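Long-range contacts in quinoline 2-oxidoreductase medium subunit (Pseudomonas putida, PDB 1T3Q), which carries the FAD of a molybdenum hydroxylase that oxidises quinoline, and probably passes electrons through that flavin: residues I68-A73 / L166-I171; M74-R79 / R108-G113; K95-V100 / A122-L127. One frame throughout, in Å; residues are numbered along the deposited sequence.

Contact 1: I68-A73 / L166-I171. With FAD (flavin-adenine dinucleotide), chain R.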
# COMPACT_ATOMS: atom_id res chain seq x y z
N ILE C 68 -54.15 32.35 17.03
CA ILE C 68 -53.50 31.67 15.91
C ILE C 68 -51.99 31.51 16.05
O ILE C 68 -51.27 32.45 16.41
CB ILE C 68 -53.84 32.36 14.57
CG1 ILE C 68 -52.59 32.58 13.73
CG2 ILE C 68 -54.56 33.66 14.82
CD1 ILE C 68 -52.90 33.22 12.39
N LEU C 69 -51.52 30.31 15.75
CA LEU C 69 -50.11 29.97 15.83
C LEU C 69 -49.46 30.19 14.47
O LEU C 69 -49.94 29.67 13.47
CB LEU C 69 -49.97 28.50 16.24
CG LEU C 69 -48.67 27.95 16.82
CD1 LEU C 69 -48.50 26.54 16.28
CD2 LEU C 69 -47.47 28.80 16.45
N SER C 70 -48.40 30.98 14.44
CA SER C 70 -47.69 31.26 13.20
C SER C 70 -46.36 30.49 13.20
O SER C 70 -45.52 30.67 14.08
CB SER C 70 -47.42 32.76 13.07
OG SER C 70 -46.74 33.05 11.85
N VAL C 71 -46.20 29.61 12.21
CA VAL C 71 -44.98 28.81 12.10
C VAL C 71 -44.30 29.11 10.76
O VAL C 71 -44.90 28.94 9.71
CB VAL C 71 -45.28 27.30 12.18
CG1 VAL C 71 -43.98 26.49 12.10
CG2 VAL C 71 -46.02 26.99 13.46
N GLY C 72 -43.04 29.55 10.83
CA GLY C 72 -42.30 29.87 9.62
C GLY C 72 -41.99 28.64 8.80
O GLY C 72 -41.86 27.54 9.34
N ALA C 73 -41.86 28.82 7.49
CA ALA C 73 -41.58 27.72 6.57
C ALA C 73 -40.29 26.95 6.88
O ALA C 73 -40.20 25.75 6.60
CB ALA C 73 -41.54 28.24 5.14
N LEU C 166 -43.17 29.78 -0.03
CA LEU C 166 -44.08 29.60 1.09
C LEU C 166 -43.33 30.27 2.24
O LEU C 166 -42.19 29.90 2.53
CB LEU C 166 -44.27 28.11 1.40
CG LEU C 166 -45.59 27.65 2.01
CD1 LEU C 166 -45.43 26.22 2.52
CD2 LEU C 166 -46.01 28.57 3.14
N VAL C 167 -43.94 31.25 2.88
CA VAL C 167 -43.27 31.96 3.96
C VAL C 167 -43.61 31.46 5.35
O VAL C 167 -42.72 31.30 6.20
CB VAL C 167 -43.59 33.47 3.89
CG1 VAL C 167 -43.02 34.18 5.10
CG2 VAL C 167 -43.02 34.04 2.61
N ARG C 168 -44.88 31.22 5.61
CA ARG C 168 -45.29 30.74 6.91
C ARG C 168 -46.66 30.10 6.83
O ARG C 168 -47.37 30.23 5.84
CB ARG C 168 -45.33 31.89 7.93
CG ARG C 168 -46.33 32.98 7.59
CD ARG C 168 -46.51 33.97 8.74
NE ARG C 168 -47.54 34.96 8.42
CZ ARG C 168 -47.38 35.93 7.53
NH1 ARG C 168 -48.37 36.78 7.29
NH2 ARG C 168 -46.23 36.07 6.88
N VAL C 169 -47.01 29.40 7.90
CA VAL C 169 -48.30 28.74 7.99
C VAL C 169 -48.93 29.25 9.27
O VAL C 169 -48.28 29.31 10.31
CB VAL C 169 -48.14 27.21 8.09
CG1 VAL C 169 -49.51 26.57 8.23
CG2 VAL C 169 -47.42 26.68 6.87
N GLU C 170 -50.20 29.63 9.18
CA GLU C 170 -50.90 30.11 10.35
C GLU C 170 -51.97 29.09 10.69
O GLU C 170 -52.86 28.81 9.89
CB GLU C 170 -51.49 31.50 10.08
CG GLU C 170 -50.40 32.58 9.97
CD GLU C 170 -50.94 34.00 9.90
OE1 GLU C 170 -50.11 34.93 9.77
OE2 GLU C 170 -52.17 34.20 9.97
N ILE C 171 -51.86 28.52 11.89
CA ILE C 171 -52.79 27.51 12.35
C ILE C 171 -53.71 28.05 13.43
O ILE C 171 -53.25 28.50 14.48
CB ILE C 171 -52.05 26.30 12.95
CG1 ILE C 171 -50.98 25.81 11.98
CG2 ILE C 171 -53.04 25.18 13.25
CD1 ILE C 171 -50.12 24.69 12.53
PA FAD R . -36.56 20.10 0.80
O1A FAD R . -36.29 18.66 0.52
O2A FAD R . -35.55 20.97 0.72
O5B FAD R . -37.46 20.37 -0.39
C5B FAD R . -38.87 20.02 -0.50
C4B FAD R . -39.46 20.62 -1.84
O4B FAD R . -40.15 21.87 -1.46
C3B FAD R . -38.49 21.03 -3.01
O3B FAD R . -39.09 20.87 -4.26
C2B FAD R . -38.17 22.51 -2.65
O2B FAD R . -37.82 23.28 -3.78
C1B FAD R . -39.49 23.00 -2.14
N9A FAD R . -39.42 24.01 -1.08
C8A FAD R . -38.83 23.87 0.16
N7A FAD R . -39.11 24.87 0.99
C5A FAD R . -39.91 25.72 0.25
C6A FAD R . -40.59 27.01 0.59
N6A FAD R . -40.49 27.62 1.74
N1A FAD R . -41.34 27.56 -0.44
C2A FAD R . -41.47 26.95 -1.68
N3A FAD R . -40.88 25.79 -2.07
C4A FAD R . -40.06 25.23 -1.09
N1 FAD R . -42.08 13.04 5.54
C2 FAD R . -43.24 12.77 6.13
O2 FAD R . -44.22 13.45 5.97
N3 FAD R . -43.45 11.53 6.84
C4 FAD R . -42.48 10.53 6.87
O4 FAD R . -42.73 9.49 7.45
C4X FAD R . -41.23 10.79 6.16
N5 FAD R . -40.23 9.84 6.14
C5X FAD R . -39.02 10.17 5.55
C6 FAD R . -38.00 9.17 5.53
C7 FAD R . -36.75 9.42 4.96
C7M FAD R . -35.71 8.31 4.95
C8 FAD R . -36.46 10.74 4.37
C8M FAD R . -35.13 11.08 3.74
C9 FAD R . -37.46 11.75 4.39
C9A FAD R . -38.74 11.48 4.96
N10 FAD R . -39.84 12.45 5.01
C10 FAD R . -41.05 12.12 5.54
C1' FAD R . -39.66 13.74 4.28
C2' FAD R . -39.36 14.93 5.23
O2' FAD R . -40.55 15.30 5.94
C3' FAD R . -38.85 16.06 4.33
O3' FAD R . -37.99 16.87 5.15
C4' FAD R . -39.99 16.95 3.75
O4' FAD R . -40.90 16.17 2.97
C5' FAD R . -39.33 17.98 2.88
O5' FAD R . -38.87 19.18 3.74
P FAD R . -37.49 19.75 3.53
O1P FAD R . -37.40 20.94 4.49
O2P FAD R . -36.48 18.80 3.61
O3P FAD R . -37.45 20.29 2.16

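Contact 2: M74-R79 / R108-G113. With FAD (flavin-adenine dinucleotide), chain R.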
# COMPACT_ATOMS: atom_id res chain seq x y z
N MET C 74 -39.29 27.63 7.44
CA MET C 74 -38.03 26.97 7.74
C MET C 74 -37.92 26.37 9.14
O MET C 74 -36.83 26.01 9.59
CB MET C 74 -36.86 27.93 7.47
CG MET C 74 -36.60 28.17 5.99
SD MET C 74 -36.21 26.62 5.10
CE MET C 74 -34.47 26.49 5.42
N VAL C 75 -39.04 26.29 9.84
CA VAL C 75 -39.06 25.70 11.17
C VAL C 75 -38.97 24.18 10.97
O VAL C 75 -39.79 23.59 10.28
CB VAL C 75 -40.38 26.05 11.92
CG1 VAL C 75 -40.45 25.28 13.24
CG2 VAL C 75 -40.44 27.55 12.18
N THR C 76 -37.95 23.56 11.58
CA THR C 76 -37.73 22.12 11.45
C THR C 76 -38.77 21.28 12.17
O THR C 76 -39.41 21.74 13.11
CB THR C 76 -36.34 21.72 11.98
OG1 THR C 76 -36.24 22.08 13.37
CG2 THR C 76 -35.24 22.43 11.20
N HIS C 77 -38.95 20.04 11.72
CA HIS C 77 -39.90 19.15 12.38
C HIS C 77 -39.48 19.08 13.85
O HIS C 77 -40.33 19.09 14.75
CB HIS C 77 -39.85 17.74 11.78
CG HIS C 77 -40.17 17.69 10.32
ND1 HIS C 77 -41.11 18.50 9.73
CD2 HIS C 77 -39.70 16.89 9.33
CE1 HIS C 77 -41.22 18.20 8.45
NE2 HIS C 77 -40.37 17.22 8.18
N PHE C 78 -38.17 19.01 14.08
CA PHE C 78 -37.64 18.95 15.44
C PHE C 78 -38.12 20.10 16.32
O PHE C 78 -38.57 19.88 17.44
CB PHE C 78 -36.11 18.95 15.43
CG PHE C 78 -35.52 19.17 16.79
CD1 PHE C 78 -35.54 18.17 17.75
CD2 PHE C 78 -34.99 20.42 17.13
CE1 PHE C 78 -35.06 18.40 19.04
CE2 PHE C 78 -34.51 20.65 18.42
CZ PHE C 78 -34.54 19.64 19.37
N ARG C 79 -37.99 21.32 15.83
CA ARG C 79 -38.41 22.49 16.60
C ARG C 79 -39.91 22.46 16.84
O ARG C 79 -40.38 22.72 17.94
CB ARG C 79 -38.01 23.78 15.89
CG ARG C 79 -36.51 24.06 15.91
CD ARG C 79 -36.21 25.39 15.24
NE ARG C 79 -36.89 26.51 15.90
CZ ARG C 79 -37.21 27.65 15.30
NH1 ARG C 79 -37.82 28.61 15.97
NH2 ARG C 79 -36.93 27.82 14.01
N ARG C 108 -33.57 18.10 10.14
CA ARG C 108 -33.36 18.92 8.94
C ARG C 108 -34.65 19.28 8.21
O ARG C 108 -34.77 20.39 7.67
CB ARG C 108 -32.42 18.22 7.95
CG ARG C 108 -30.97 18.13 8.40
CD ARG C 108 -30.05 17.77 7.24
NE ARG C 108 -29.99 18.82 6.22
CZ ARG C 108 -29.31 19.96 6.34
NH1 ARG C 108 -29.32 20.85 5.36
NH2 ARG C 108 -28.59 20.19 7.44
N GLY C 109 -35.59 18.35 8.17
CA GLY C 109 -36.85 18.59 7.49
C GLY C 109 -37.61 19.76 8.07
O GLY C 109 -37.59 19.98 9.28
N THR C 110 -38.30 20.52 7.21
CA THR C 110 -39.05 21.68 7.65
C THR C 110 -40.53 21.59 7.29
O THR C 110 -40.93 20.82 6.41
CB THR C 110 -38.49 22.99 7.04
OG1 THR C 110 -38.71 22.99 5.63
CG2 THR C 110 -36.99 23.10 7.31
N LEU C 111 -41.34 22.39 7.97
CA LEU C 111 -42.78 22.43 7.70
C LEU C 111 -43.00 22.91 6.27
O LEU C 111 -43.75 22.29 5.50
CB LEU C 111 -43.47 23.38 8.70
CG LEU C 111 -44.97 23.60 8.51
CD1 LEU C 111 -45.72 22.27 8.64
CD2 LEU C 111 -45.48 24.61 9.54
N GLY C 112 -42.34 24.01 5.90
CA GLY C 112 -42.48 24.55 4.57
C GLY C 112 -42.05 23.58 3.48
O GLY C 112 -42.71 23.47 2.44
N GLY C 113 -40.94 22.88 3.71
CA GLY C 113 -40.46 21.93 2.73
C GLY C 113 -41.41 20.75 2.57
O GLY C 113 -41.65 20.27 1.46
PA FAD R . -36.56 20.10 0.80
O1A FAD R . -36.29 18.66 0.52
O2A FAD R . -35.55 20.97 0.72
O5B FAD R . -37.46 20.37 -0.39
C5B FAD R . -38.87 20.02 -0.50
C4B FAD R . -39.46 20.62 -1.84
O4B FAD R . -40.15 21.87 -1.46
C3B FAD R . -38.49 21.03 -3.01
O3B FAD R . -39.09 20.87 -4.26
C2B FAD R . -38.17 22.51 -2.65
O2B FAD R . -37.82 23.28 -3.78
C1B FAD R . -39.49 23.00 -2.14
N9A FAD R . -39.42 24.01 -1.08
C8A FAD R . -38.83 23.87 0.16
N7A FAD R . -39.11 24.87 0.99
C5A FAD R . -39.91 25.72 0.25
C6A FAD R . -40.59 27.01 0.59
N6A FAD R . -40.49 27.62 1.74
N1A FAD R . -41.34 27.56 -0.44
C2A FAD R . -41.47 26.95 -1.68
N3A FAD R . -40.88 25.79 -2.07
C4A FAD R . -40.06 25.23 -1.09
N1 FAD R . -42.08 13.04 5.54
C2 FAD R . -43.24 12.77 6.13
O2 FAD R . -44.22 13.45 5.97
N3 FAD R . -43.45 11.53 6.84
C4 FAD R . -42.48 10.53 6.87
O4 FAD R . -42.73 9.49 7.45
C4X FAD R . -41.23 10.79 6.16
N5 FAD R . -40.23 9.84 6.14
C5X FAD R . -39.02 10.17 5.55
C6 FAD R . -38.00 9.17 5.53
C7 FAD R . -36.75 9.42 4.96
C7M FAD R . -35.71 8.31 4.95
C8 FAD R . -36.46 10.74 4.37
C8M FAD R . -35.13 11.08 3.74
C9 FAD R . -37.46 11.75 4.39
C9A FAD R . -38.74 11.48 4.96
N10 FAD R . -39.84 12.45 5.01
C10 FAD R . -41.05 12.12 5.54
C1' FAD R . -39.66 13.74 4.28
C2' FAD R . -39.36 14.93 5.23
O2' FAD R . -40.55 15.30 5.94
C3' FAD R . -38.85 16.06 4.33
O3' FAD R . -37.99 16.87 5.15
C4' FAD R . -39.99 16.95 3.75
O4' FAD R . -40.90 16.17 2.97
C5' FAD R . -39.33 17.98 2.88
O5' FAD R . -38.87 19.18 3.74
P FAD R . -37.49 19.75 3.53
O1P FAD R . -37.40 20.94 4.49
O2P FAD R . -36.48 18.80 3.61
O3P FAD R . -37.45 20.29 2.16

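Contact 3: K95-V100 / A122-L127. With FAD (flavin-adenine dinucleotide), chain R.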
# COMPACT_ATOMS: atom_id res chain seq x y z
N LYS C 95 -47.56 15.78 18.46
CA LYS C 95 -47.93 14.37 18.55
C LYS C 95 -47.94 13.71 17.17
O LYS C 95 -47.66 12.52 17.03
CB LYS C 95 -49.30 14.22 19.23
CG LYS C 95 -49.28 14.68 20.69
CD LYS C 95 -50.42 14.10 21.50
CE LYS C 95 -51.77 14.60 21.03
NZ LYS C 95 -52.85 14.12 21.93
N VAL C 96 -48.25 14.50 16.15
CA VAL C 96 -48.27 14.00 14.78
C VAL C 96 -46.83 13.86 14.27
O VAL C 96 -46.50 12.88 13.59
CB VAL C 96 -49.04 14.96 13.84
CG1 VAL C 96 -48.90 14.50 12.39
CG2 VAL C 96 -50.52 15.00 14.23
N LEU C 97 -45.99 14.82 14.62
CA LEU C 97 -44.60 14.82 14.19
C LEU C 97 -43.79 13.64 14.71
O LEU C 97 -42.74 13.31 14.16
CB LEU C 97 -43.93 16.14 14.61
CG LEU C 97 -44.40 17.35 13.80
CD1 LEU C 97 -43.99 18.64 14.49
CD2 LEU C 97 -43.81 17.29 12.40
N ALA C 98 -44.28 12.99 15.76
CA ALA C 98 -43.59 11.83 16.32
C ALA C 98 -43.59 10.69 15.30
O ALA C 98 -42.73 9.81 15.33
CB ALA C 98 -44.27 11.38 17.60
N HIS C 99 -44.55 10.72 14.39
CA HIS C 99 -44.70 9.70 13.35
C HIS C 99 -43.88 10.02 12.10
O HIS C 99 -43.69 9.15 11.25
CB HIS C 99 -46.18 9.56 12.96
CG HIS C 99 -47.04 9.01 14.05
ND1 HIS C 99 -47.12 7.66 14.31
CD2 HIS C 99 -47.84 9.62 14.95
CE1 HIS C 99 -47.94 7.46 15.34
NE2 HIS C 99 -48.39 8.63 15.74
N VAL C 100 -43.41 11.25 11.98
CA VAL C 100 -42.65 11.65 10.81
C VAL C 100 -41.18 11.21 10.82
O VAL C 100 -40.39 11.68 11.64
CB VAL C 100 -42.72 13.18 10.60
CG1 VAL C 100 -41.82 13.60 9.45
CG2 VAL C 100 -44.16 13.59 10.32
N ALA C 122 -47.58 12.25 3.18
CA ALA C 122 -46.96 13.01 4.27
C ALA C 122 -47.96 13.49 5.32
O ALA C 122 -49.12 13.78 5.01
CB ALA C 122 -46.21 14.21 3.69
N GLU C 123 -47.50 13.59 6.56
CA GLU C 123 -48.34 14.04 7.66
C GLU C 123 -48.72 15.52 7.65
O GLU C 123 -49.88 15.86 7.86
CB GLU C 123 -47.69 13.71 9.01
CG GLU C 123 -47.79 12.26 9.45
CD GLU C 123 -46.84 11.35 8.71
OE1 GLU C 123 -46.96 10.11 8.85
OE2 GLU C 123 -45.96 11.87 7.98
N MET C 124 -47.75 16.40 7.41
CA MET C 124 -48.03 17.83 7.42
C MET C 124 -49.08 18.34 6.43
O MET C 124 -49.95 19.12 6.81
CB MET C 124 -46.73 18.63 7.28
CG MET C 124 -45.80 18.51 8.49
SD MET C 124 -46.57 18.95 10.08
CE MET C 124 -47.15 17.35 10.65
N PRO C 125 -49.02 17.92 5.16
CA PRO C 125 -50.04 18.41 4.23
C PRO C 125 -51.43 18.00 4.71
O PRO C 125 -52.38 18.77 4.63
CB PRO C 125 -49.67 17.75 2.91
CG PRO C 125 -48.17 17.64 3.00
CD PRO C 125 -47.97 17.17 4.44
N PHE C 126 -51.53 16.77 5.21
CA PHE C 126 -52.79 16.24 5.71
C PHE C 126 -53.26 17.00 6.95
O PHE C 126 -54.42 17.38 7.06
CB PHE C 126 -52.65 14.76 6.07
CG PHE C 126 -53.74 14.25 6.98
CD1 PHE C 126 -55.03 14.03 6.50
CD2 PHE C 126 -53.49 14.03 8.33
CE1 PHE C 126 -56.05 13.61 7.35
CE2 PHE C 126 -54.50 13.60 9.19
CZ PHE C 126 -55.78 13.39 8.70
N LEU C 127 -52.35 17.20 7.90
CA LEU C 127 -52.69 17.88 9.14
C LEU C 127 -53.06 19.35 8.97
O LEU C 127 -54.08 19.80 9.51
CB LEU C 127 -51.53 17.77 10.14
CG LEU C 127 -51.84 18.30 11.54
CD1 LEU C 127 -52.95 17.47 12.18
CD2 LEU C 127 -50.58 18.26 12.39
PA FAD R . -36.56 20.10 0.80
O1A FAD R . -36.29 18.66 0.52
O2A FAD R . -35.55 20.97 0.72
O5B FAD R . -37.46 20.37 -0.39
C5B FAD R . -38.87 20.02 -0.50
C4B FAD R . -39.46 20.62 -1.84
O4B FAD R . -40.15 21.87 -1.46
C3B FAD R . -38.49 21.03 -3.01
O3B FAD R . -39.09 20.87 -4.26
C2B FAD R . -38.17 22.51 -2.65
O2B FAD R . -37.82 23.28 -3.78
C1B FAD R . -39.49 23.00 -2.14
N9A FAD R . -39.42 24.01 -1.08
C8A FAD R . -38.83 23.87 0.16
N7A FAD R . -39.11 24.87 0.99
C5A FAD R . -39.91 25.72 0.25
C6A FAD R . -40.59 27.01 0.59
N6A FAD R . -40.49 27.62 1.74
N1A FAD R . -41.34 27.56 -0.44
C2A FAD R . -41.47 26.95 -1.68
N3A FAD R . -40.88 25.79 -2.07
C4A FAD R . -40.06 25.23 -1.09
N1 FAD R . -42.08 13.04 5.54
C2 FAD R . -43.24 12.77 6.13
O2 FAD R . -44.22 13.45 5.97
N3 FAD R . -43.45 11.53 6.84
C4 FAD R . -42.48 10.53 6.87
O4 FAD R . -42.73 9.49 7.45
C4X FAD R . -41.23 10.79 6.16
N5 FAD R . -40.23 9.84 6.14
C5X FAD R . -39.02 10.17 5.55
C6 FAD R . -38.00 9.17 5.53
C7 FAD R . -36.75 9.42 4.96
C7M FAD R . -35.71 8.31 4.95
C8 FAD R . -36.46 10.74 4.37
C8M FAD R . -35.13 11.08 3.74
C9 FAD R . -37.46 11.75 4.39
C9A FAD R . -38.74 11.48 4.96
N10 FAD R . -39.84 12.45 5.01
C10 FAD R . -41.05 12.12 5.54
C1' FAD R . -39.66 13.74 4.28
C2' FAD R . -39.36 14.93 5.23
O2' FAD R . -40.55 15.30 5.94
C3' FAD R . -38.85 16.06 4.33
O3' FAD R . -37.99 16.87 5.15
C4' FAD R . -39.99 16.95 3.75
O4' FAD R . -40.90 16.17 2.97
C5' FAD R . -39.33 17.98 2.88
O5' FAD R . -38.87 19.18 3.74
P FAD R . -37.49 19.75 3.53
O1P FAD R . -37.40 20.94 4.49
O2P FAD R . -36.48 18.80 3.61
O3P FAD R . -37.45 20.29 2.16

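Contact 1: I68-A73 / L166-I171
Ser-70 and Arg-168 meet on one face of an antiparallel strand pair, OG lying 3.3 Å from CD of the arginine. The hydroxyl stands anti to its backbone N (chi1 -179°), which places it beside the aliphatic part of the longer chain. Arg-168 sets CG between its backbone N and carbonyl carbon (chi1 62°) and runs extended to NE, its guanidinium leading away from strand 68-72. There NE donates to OE1 of Glu-170 at 2.9 Å in an almost straight hydrogen bond, part of a salt bridge within one strand; the acceptor lies in the guanidinium plane but is approached on its anti side. Tyr-136 adds a cation-pi partner.

The other face is apolar: Leu-69 beside Ile-171 and Val-71 beside Val-169; the two valine side chains pack on Leu-111 of helix 111-117. Between the faces, both hydrogen-bonded pairs close with two N-H to O bonds each, that from Val-71 N to Val-169 O measuring 2.8 Å. At the end, Ala-73 N reaches Val-167 O, and Leu-166 grips the adenine with its backbone, N giving to N1A at 2.9 Å and O taking from N6A. Both are inner sheet strands in the FAD-binding domain of molybdenum hydroxylase flavoproteins.

Contact 2: M74-R79 / R108-G113
Met-74 meets Thr-110 loosely, its carbonyl O lying 3.7 Å from the threonine CG2. One residue on, Val-75 turns its carbonyl to the second segment and accepts from Leu-111 N at 3.0 Å, the donor approaching nearly along the C=O axis. Thr-76 then forms the single backbone bridge of the contact with Thr-110, and its CA-H points at Gly-109 O. Its OG1, between backbone N and carbonyl carbon (chi1 60°), accepts from Arg-79 N and so caps helix 77-82. Thr-110 repeats the device across the contact: it is the N-cap of helix 111-117, its OG1 accepting from Gly-113 N while giving its own hydrogen to FAD O1P at 2.7 Å. With Thr-110 N also donating to O1P, that phosphate oxygen is held by two bonds from one residue.

His-77 follows, joined through its N to Gly-109 O at 2.8 Å. The same carbonyl oxygen lies over one face of the imidazole, 3.6 Å above the plane and offset toward the rim. At the ring edge, NE2 shares a hydrogen bond of 3.0 Å with the ribityl O2'. An alanine at His-77 would probably leave O2' without this partner and open a gap over the Gly-109 peptide. Gly-109 itself passes close to the cofactor, CA being 3.1 Å from O3'.

Two helix starts thus sit side by side: helix 77-82 follows strand 68-72, while helix 111-117 is tied to that strand's end by the bond between Gly-112 and Ala-73.

Contact 3: K95-V100 / A122-L127
Val-96 and Leu-127 reach toward each other tip to tip, CG2 of the valine lying 3.7 Å from CD2 of the leucine. This is the apolar half of the contact. The second methyl of Val-96, CG1, is anti to the backbone N (chi1 173°) and meets both CB of Glu-123 and CE of Met-124. Met-124 is bent at chi2 and chi3, and its terminal CE also lies 3.8 Å from CD2 of Leu-97, whose side chain crosses it at about a right angle. One methionine methyl is therefore shared by two residues of the segment 95-100. Leu-97 also packs on His-77, and Met-124 on Leu-111, carrying the hydrophobic layer into the neighbouring helices.

The setting is the flavin end of the FAD-binding domain: Val-100 closes a type I beta turn that begins at Leu-97, and both segments bring a residue, Val-100 and Glu-123, to the pyrimidine side of the isoalloxazine.

The polar contacts are made with the cofactor. Flavin N3 donates to OE2 of Glu-123 at 2.8 Å, and the N of the same residue gives a weak bond to O2. Glu-123 is folded at chi2 (76°), and its side chain slides past that of Val-100 in the opposite direction, OE2 coming 3.4 Å from CG2.

Van der Waals contacts complete the grip on the ring. CG1 of Val-100 rests 3.7 Å from flavin C2, and CB of Ala-122 lies 3.1 Å from O2. OE1 of Glu-123 comes close to OE2 of Glu-182, a pairing of like charges that could raise the proton affinity of either group.

In the fold
The three contacts illustrate how one extended cofactor is held by unlike kinds of structure. Contact 1, partly buried, pairs two sheet strands through regular backbone bonds and meets the adenine. Contacts 2 and 3 are buried: the former joins two helix starts by backbone bonds and serves the phosphate and ribityl chain, whereas the latter packs side chains of helices and of a turn without a hydrogen bond between its segments and meets the flavin ring. Contacts 1 and 2 touch directly, as do contacts 2 and 3, where His-77 packs on Val-100. Contacts 1 and 3 stay about 6 Å apart at their nearest atoms, linked by the FAD that both reach.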